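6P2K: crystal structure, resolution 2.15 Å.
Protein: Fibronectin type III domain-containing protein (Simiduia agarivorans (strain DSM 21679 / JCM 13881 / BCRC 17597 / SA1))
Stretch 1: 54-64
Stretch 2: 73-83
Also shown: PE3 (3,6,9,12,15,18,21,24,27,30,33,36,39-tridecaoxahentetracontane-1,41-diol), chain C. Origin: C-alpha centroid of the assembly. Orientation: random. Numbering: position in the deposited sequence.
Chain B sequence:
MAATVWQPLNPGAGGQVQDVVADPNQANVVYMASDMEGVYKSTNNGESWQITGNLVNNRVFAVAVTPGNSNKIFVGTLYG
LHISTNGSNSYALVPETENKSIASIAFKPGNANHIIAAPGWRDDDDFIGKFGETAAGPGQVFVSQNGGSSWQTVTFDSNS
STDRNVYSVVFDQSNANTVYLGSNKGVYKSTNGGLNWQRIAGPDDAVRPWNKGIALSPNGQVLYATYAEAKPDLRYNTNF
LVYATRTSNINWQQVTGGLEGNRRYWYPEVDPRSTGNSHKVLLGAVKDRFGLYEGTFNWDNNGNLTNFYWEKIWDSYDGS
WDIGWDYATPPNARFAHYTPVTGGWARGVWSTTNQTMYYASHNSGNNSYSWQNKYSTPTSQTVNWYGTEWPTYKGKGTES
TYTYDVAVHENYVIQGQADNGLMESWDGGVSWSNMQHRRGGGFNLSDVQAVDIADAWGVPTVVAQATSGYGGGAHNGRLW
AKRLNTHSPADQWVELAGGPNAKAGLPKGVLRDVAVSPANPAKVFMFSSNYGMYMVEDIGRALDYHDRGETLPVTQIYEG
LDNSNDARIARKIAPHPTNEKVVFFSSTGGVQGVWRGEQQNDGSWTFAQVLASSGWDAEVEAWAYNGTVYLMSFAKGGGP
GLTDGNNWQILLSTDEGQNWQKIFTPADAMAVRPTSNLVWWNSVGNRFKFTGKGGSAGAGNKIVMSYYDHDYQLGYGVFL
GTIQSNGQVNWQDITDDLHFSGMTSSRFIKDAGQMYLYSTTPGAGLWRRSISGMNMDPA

Stretch 1 54-64: NLVNNRVFAVA
Stretch 2 (73-83) IFVGTLYGLHI

Strand 60-64 of the first stretch pairs with strand 73-77 of the second. The strands run antiparallel, at 161° between their N-to-C directions, and their axes approach to 4.6 Å. Residues 54-59 form a loop leading into the first strand; Val56 (phi/psi -72/-30) and Asn58 (-101/5) break its otherwise extended course. A type I turn from Thr77 to Gly80 joins strand 73-77 to strand 80-83. Gly80 has phi/psi 129/178, where a CB would jam against the preceding carbonyl. Together the stretches bury 770 Å².

The register is Ala64 with Phe74 (CA-CA 5.2 Å), Val63 with Val75 (4.6 Å), Ala62 with Gly76 (4.8 Å) and Val60 with Thr77 (4.4 Å). It slips by one residue at a beta bulge around Phe61, whose phi/psi is -109/-16.

Backbone hydrogen bonds hold the ladder. Ala64 N donates to Phe74 O at 2.9 Å, and Phe74 N returns to Ala64 O at 2.8 Å. Gly76 N donates to Ala62 O at 2.8 Å. At the bulge one carbonyl serves two amides: Gly76 O accepts from Phe61 N at 2.7 Å and from Ala62 N at 3.3 Å. Past it, Leu78 N donates to Arg59 O at 3.1 Å. CA-H...O contacts fill in between, such as Val63 CA to Phe74 O at 3.3 Å and Thr77 CA to Arg59 O at 3.2 Å.

Polar side chains fasten the loop. Asn57 (chi1 t, chi2 -91°) accepts through OD1 from its own stretch, Arg59 N at 3.0 Å, and weakly from Leu78 N at 3.4 Å. His82 (chi1 m, chi2 62°) accepts at NE2 from Val56 N, 3.1 Å away. NE2 is therefore unprotonated in this bond, while ND1 donates weakly to Gly80 O at 3.2 Å. Thr77 (p) supports the turn: OG1 donates to Gly80 O at 2.8 Å and accepts from Tyr79 N at 3.3 Å.

Apolar contacts complete the packing. Val60, Val63, Val75 and Thr77 share one face of the sheet, and the three valines are all t. Val60 CG1 meets Val75 CG1 at 3.6 Å; Val63 CG1 meets Ile73 CG2 at 3.9 Å. Leu55 (m, t) places CD2 over one face of the His82 ring, 3.8 Å from its centroid, a CH-pi contact. Ala62, Ala64 and Phe74 (m) point to the other face. An ideal CB on Gly76 would lie 3.7 Å from Ala62 CB. Phe61 (m) starts sideways, but its ring edge meets Leu78 (t, p), CE2 to CD1 at 4.0 Å.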

# COMPACT_ATOMS: atom_id res chain seq x y z
N ASN B 54 -8.95 40.36 40.43
CA ASN B 54 -8.60 39.28 41.34
C ASN B 54 -9.61 39.18 42.48
O ASN B 54 -9.90 40.17 43.16
CB ASN B 54 -7.20 39.51 41.92
CG ASN B 54 -6.11 39.36 40.89
OD1 ASN B 54 -6.19 38.53 39.99
ND2 ASN B 54 -5.07 40.18 41.01
N LEU B 55 -10.14 37.98 42.69
CA LEU B 55 -11.02 37.69 43.80
C LEU B 55 -10.24 37.04 44.94
O LEU B 55 -9.16 36.48 44.74
CB LEU B 55 -12.17 36.78 43.36
CG LEU B 55 -13.03 37.26 42.19
CD1 LEU B 55 -13.67 36.09 41.49
CD2 LEU B 55 -14.09 38.23 42.69
N VAL B 56 -10.81 37.12 46.14
CA VAL B 56 -10.21 36.45 47.29
C VAL B 56 -10.39 34.94 47.18
O VAL B 56 -9.56 34.17 47.67
CB VAL B 56 -10.80 37.00 48.60
CG1 VAL B 56 -10.00 36.50 49.80
CG2 VAL B 56 -10.81 38.53 48.58
N ASN B 57 -11.47 34.50 46.54
CA ASN B 57 -11.71 33.09 46.28
C ASN B 57 -12.29 32.95 44.88
O ASN B 57 -13.17 33.72 44.49
CB ASN B 57 -12.65 32.48 47.32
CG ASN B 57 -13.04 31.06 46.98
OD1 ASN B 57 -14.05 30.82 46.32
ND2 ASN B 57 -12.24 30.10 47.43
N ASN B 58 -11.79 31.97 44.12
CA ASN B 58 -12.08 31.89 42.70
C ASN B 58 -13.16 30.87 42.34
O ASN B 58 -13.43 30.67 41.16
CB ASN B 58 -10.79 31.57 41.93
CG ASN B 58 -9.89 32.78 41.80
OD1 ASN B 58 -10.36 33.92 41.72
ND2 ASN B 58 -8.59 32.55 41.77
N ARG B 59 -13.79 30.25 43.34
CA ARG B 59 -14.94 29.38 43.09
C ARG B 59 -16.18 30.26 43.05
O ARG B 59 -16.79 30.57 44.08
CB ARG B 59 -15.04 28.30 44.15
CG ARG B 59 -16.03 27.18 43.82
CD ARG B 59 -15.72 25.93 44.62
NE ARG B 59 -14.46 25.31 44.23
CZ ARG B 59 -14.35 24.35 43.32
NH1 ARG B 59 -15.43 23.88 42.71
NH2 ARG B 59 -13.16 23.85 43.02
N VAL B 60 -16.57 30.67 41.84
CA VAL B 60 -17.65 31.64 41.66
C VAL B 60 -18.96 30.91 41.42
O VAL B 60 -19.05 30.04 40.54
CB VAL B 60 -17.34 32.59 40.49
CG1 VAL B 60 -18.48 33.58 40.29
CG2 VAL B 60 -16.03 33.32 40.73
N PHE B 61 -19.99 31.27 42.19
CA PHE B 61 -21.30 30.66 42.07
C PHE B 61 -22.35 31.59 41.46
O PHE B 61 -23.41 31.10 41.04
CB PHE B 61 -21.80 30.19 43.44
CG PHE B 61 -21.03 29.03 44.00
CD1 PHE B 61 -20.82 27.88 43.25
CD2 PHE B 61 -20.52 29.08 45.28
CE1 PHE B 61 -20.12 26.82 43.77
CE2 PHE B 61 -19.80 28.02 45.81
CZ PHE B 61 -19.60 26.89 45.05
N ALA B 62 -22.10 32.89 41.40
CA ALA B 62 -23.10 33.82 40.89
C ALA B 62 -22.44 35.13 40.49
O ALA B 62 -21.47 35.57 41.10
CB ALA B 62 -24.20 34.08 41.93
N VAL B 63 -22.99 35.75 39.44
CA VAL B 63 -22.60 37.07 38.99
C VAL B 63 -23.87 37.85 38.65
O VAL B 63 -24.79 37.31 38.03
CB VAL B 63 -21.66 37.01 37.76
CG1 VAL B 63 -21.29 38.42 37.30
CG2 VAL B 63 -20.40 36.22 38.08
N ALA B 64 -23.91 39.12 39.07
CA ALA B 64 -25.06 39.97 38.78
C ALA B 64 -24.57 41.39 38.49
O ALA B 64 -23.75 41.93 39.23
CB ALA B 64 -26.06 39.98 39.93
N ILE B 73 -20.93 45.48 39.80
CA ILE B 73 -21.12 44.05 39.59
C ILE B 73 -20.92 43.32 40.91
O ILE B 73 -19.97 43.61 41.64
CB ILE B 73 -20.15 43.50 38.53
CG1 ILE B 73 -20.45 44.12 37.17
CG2 ILE B 73 -20.21 41.99 38.46
CD1 ILE B 73 -19.25 44.23 36.29
N PHE B 74 -21.82 42.39 41.21
CA PHE B 74 -21.72 41.55 42.40
C PHE B 74 -21.34 40.13 41.99
O PHE B 74 -21.86 39.60 41.01
CB PHE B 74 -23.03 41.54 43.18
CG PHE B 74 -23.38 42.87 43.77
CD1 PHE B 74 -22.90 43.24 45.02
CD2 PHE B 74 -24.19 43.76 43.09
CE1 PHE B 74 -23.22 44.47 45.57
CE2 PHE B 74 -24.52 44.99 43.63
CZ PHE B 74 -24.03 45.35 44.87
N VAL B 75 -20.42 39.54 42.75
CA VAL B 75 -19.89 38.21 42.47
C VAL B 75 -19.97 37.40 43.76
O VAL B 75 -19.34 37.75 44.76
CB VAL B 75 -18.44 38.26 41.96
CG1 VAL B 75 -17.90 36.85 41.77
CG2 VAL B 75 -18.35 39.05 40.67
N GLY B 76 -20.74 36.31 43.73
CA GLY B 76 -20.86 35.42 44.86
C GLY B 76 -19.90 34.25 44.74
O GLY B 76 -19.92 33.53 43.74
N THR B 77 -19.06 34.08 45.75
CA THR B 77 -18.05 33.03 45.78
C THR B 77 -18.22 32.16 47.02
O THR B 77 -19.06 32.42 47.88
CB THR B 77 -16.63 33.60 45.73
OG1 THR B 77 -16.32 34.21 46.99
CG2 THR B 77 -16.50 34.63 44.63
N LEU B 78 -17.37 31.13 47.11
CA LEU B 78 -17.41 30.23 48.25
C LEU B 78 -17.04 30.94 49.54
O LEU B 78 -17.45 30.50 50.62
CB LEU B 78 -16.47 29.05 47.99
CG LEU B 78 -16.41 27.91 49.02
CD1 LEU B 78 -17.77 27.25 49.17
CD2 LEU B 78 -15.36 26.89 48.62
N TYR B 79 -16.29 32.03 49.46
CA TYR B 79 -15.89 32.79 50.64
C TYR B 79 -16.69 34.07 50.82
O TYR B 79 -16.41 34.84 51.75
CB TYR B 79 -14.40 33.11 50.61
CG TYR B 79 -13.83 33.43 51.97
CD1 TYR B 79 -13.76 32.46 52.96
CD2 TYR B 79 -13.37 34.70 52.28
CE1 TYR B 79 -13.24 32.74 54.22
CE2 TYR B 79 -12.85 35.00 53.53
CZ TYR B 79 -12.79 34.02 54.50
OH TYR B 79 -12.28 34.30 55.75
N GLY B 80 -17.68 34.34 49.97
CA GLY B 80 -18.57 35.45 50.19
C GLY B 80 -18.69 36.34 48.98
O GLY B 80 -18.06 36.15 47.95
N LEU B 81 -19.54 37.36 49.13
CA LEU B 81 -19.83 38.29 48.05
C LEU B 81 -18.66 39.24 47.82
O LEU B 81 -18.00 39.68 48.77
CB LEU B 81 -21.09 39.08 48.39
CG LEU B 81 -21.90 39.77 47.28
CD1 LEU B 81 -22.53 38.74 46.36
CD2 LEU B 81 -22.95 40.66 47.91
N HIS B 82 -18.39 39.54 46.56
CA HIS B 82 -17.47 40.59 46.16
C HIS B 82 -18.24 41.68 45.44
O HIS B 82 -19.29 41.44 44.85
CB HIS B 82 -16.35 40.06 45.25
CG HIS B 82 -15.45 39.06 45.90
ND1 HIS B 82 -15.89 37.85 46.37
CD2 HIS B 82 -14.11 39.09 46.14
CE1 HIS B 82 -14.88 37.17 46.89
NE2 HIS B 82 -13.79 37.91 46.76
N ILE B 83 -17.70 42.90 45.47
CA ILE B 83 -18.32 44.03 44.80
C ILE B 83 -17.27 44.75 43.96
O ILE B 83 -16.16 45.01 44.43
CB ILE B 83 -18.99 45.00 45.79
CG1 ILE B 83 -19.74 46.11 45.04
CG2 ILE B 83 -17.99 45.57 46.79
CD1 ILE B 83 -20.46 47.09 45.95
O43 PE3 C . -9.08 44.94 34.20
C42 PE3 C . -7.89 44.39 34.77
C41 PE3 C . -7.83 42.90 34.44
O40 PE3 C . -6.66 42.25 34.96
C39 PE3 C . -6.55 42.29 36.39
C38 PE3 C . -5.27 41.53 36.73
O37 PE3 C . -5.05 41.49 38.15